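Side-chain contact in Avidin/streptavidin (PDB 3SZH), which probably binds biotin with high affinity, as a bacterial member of the avidin and streptavidin family: residues B[59-64]-B[91-96]. Residues are numbered along the deposited sequence; the frame is centred on the assembly and turned at random.
Sequences TAISFS and GKISTL
Ile-61 and Ile-93 meet through their branch methyls, CG2 of Ile-61 lying 3.7 Å from CG2 of Ile-93, and the two side chains cross at about a right angle. Their different first torsions bring the same methyl forward on both. In Ile-93 the CG2 methyl stands opposite the backbone N while CG1 lies beside it (chi1 -54°); in Ile-61 it is CG1 that takes the place opposite N (chi1 -179°), and CG2 sits between N and the carbonyl carbon. In both residues the bond from CA to CB is directed toward the other segment, although the CA atoms of Ile-61 and Ile-93 are still 8.4 Å apart. Such a spacing is bridged by side chains alone, and it illustrates how the interior of an avidin-type antiparallel eight-stranded barrel is filled: strands 60-66 and 92-101 are not neighbours in the sheet, for strand 73-85 runs between them and pairs with both. Further along, Phe-63 swings the end of its ring toward Thr-95, and CE1 of Phe-63 comes within 4.3 Å of CG2 of Thr-95, a looser touch in which the methyl approaches the ring obliquely. The hydroxyl of Thr-95 is engaged separately, OG1 hydrogen-bonding the carbonyl O of Asp-115 on strand 111-119. Trp-80, on the intervening strand, stacks with the ring of Phe-63 and also touches the Thr-95 side chain; Ile-61 packs on Ile-23 of strand 20-26 and Val-56 of strand 50-57.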
# COMPACT_ATOMS: atom_id res chain seq x y z
N THR B 59 0.08 15.78 -2.51
CA THR B 59 -1.08 15.24 -3.20
C THR B 59 -0.97 13.76 -3.55
O THR B 59 -1.94 13.20 -4.04
CB THR B 59 -1.38 16.02 -4.49
OG1 THR B 59 -0.27 15.86 -5.40
CG2 THR B 59 -1.64 17.50 -4.20
N ALA B 60 0.18 13.14 -3.30
CA ALA B 60 0.34 11.70 -3.48
C ALA B 60 -0.24 10.98 -2.26
O ALA B 60 -0.12 11.43 -1.12
CB ALA B 60 1.79 11.34 -3.66
N ILE B 61 -0.83 9.82 -2.52
CA ILE B 61 -1.41 9.00 -1.45
C ILE B 61 -1.30 7.53 -1.80
O ILE B 61 -1.45 7.12 -2.97
CB ILE B 61 -2.90 9.39 -1.18
CG1 ILE B 61 -3.51 8.54 -0.05
CG2 ILE B 61 -3.73 9.36 -2.46
CD1 ILE B 61 -4.86 8.99 0.39
N SER B 62 -0.99 6.71 -0.80
CA SER B 62 -1.15 5.27 -0.88
C SER B 62 -2.06 4.84 0.26
O SER B 62 -1.98 5.39 1.38
CB SER B 62 0.20 4.53 -0.81
OG SER B 62 0.70 4.47 0.50
N PHE B 63 -2.91 3.86 0.01
CA PHE B 63 -3.66 3.25 1.12
C PHE B 63 -3.91 1.81 0.81
O PHE B 63 -3.95 1.41 -0.36
CB PHE B 63 -4.94 4.05 1.45
CG PHE B 63 -5.92 4.20 0.30
CD1 PHE B 63 -5.80 5.23 -0.61
CD2 PHE B 63 -7.00 3.30 0.17
CE1 PHE B 63 -6.72 5.38 -1.65
CE2 PHE B 63 -7.93 3.47 -0.89
CZ PHE B 63 -7.78 4.51 -1.78
N SER B 64 -4.05 1.01 1.86
CA SER B 64 -4.21 -0.43 1.68
C SER B 64 -5.11 -0.99 2.77
O SER B 64 -5.14 -0.50 3.92
CB SER B 64 -2.83 -1.09 1.67
OG SER B 64 -2.83 -2.51 1.65
N GLY B 91 -13.11 17.68 -5.70
CA GLY B 91 -11.89 16.94 -5.33
C GLY B 91 -12.04 15.48 -5.68
O GLY B 91 -13.11 14.90 -5.49
N LYS B 92 -10.98 14.90 -6.22
CA LYS B 92 -10.95 13.50 -6.59
C LYS B 92 -9.60 12.92 -6.24
O LYS B 92 -8.62 13.64 -6.12
CB LYS B 92 -11.19 13.32 -8.09
CG LYS B 92 -12.58 13.76 -8.58
CD LYS B 92 -12.81 13.39 -10.04
CE LYS B 92 -14.10 14.00 -10.55
NZ LYS B 92 -15.32 13.27 -10.10
N ILE B 93 -9.57 11.61 -6.04
CA ILE B 93 -8.32 10.87 -5.93
C ILE B 93 -8.32 9.83 -7.04
O ILE B 93 -9.19 8.96 -7.09
CB ILE B 93 -8.17 10.16 -4.56
CG1 ILE B 93 -8.33 11.14 -3.38
CG2 ILE B 93 -6.80 9.48 -4.47
CD1 ILE B 93 -8.36 10.46 -2.00
N SER B 94 -7.37 9.97 -7.96
CA SER B 94 -7.25 9.05 -9.07
C SER B 94 -6.21 8.01 -8.68
O SER B 94 -5.09 8.37 -8.32
CB SER B 94 -6.83 9.81 -10.31
OG SER B 94 -6.70 8.93 -11.38
N THR B 95 -6.57 6.73 -8.80
CA THR B 95 -5.75 5.64 -8.28
C THR B 95 -5.59 4.50 -9.26
O THR B 95 -6.44 4.25 -10.13
CB THR B 95 -6.31 5.03 -6.96
OG1 THR B 95 -7.48 4.27 -7.25
CG2 THR B 95 -6.62 6.08 -5.92
N LEU B 96 -4.52 3.73 -9.05
CA LEU B 96 -4.34 2.41 -9.61
C LEU B 96 -4.20 1.46 -8.43
O LEU B 96 -3.43 1.75 -7.50
CB LEU B 96 -3.08 2.35 -10.46
CG LEU B 96 -3.06 3.29 -11.66
CD1 LEU B 96 -1.73 3.15 -12.40
CD2 LEU B 96 -4.24 3.05 -12.60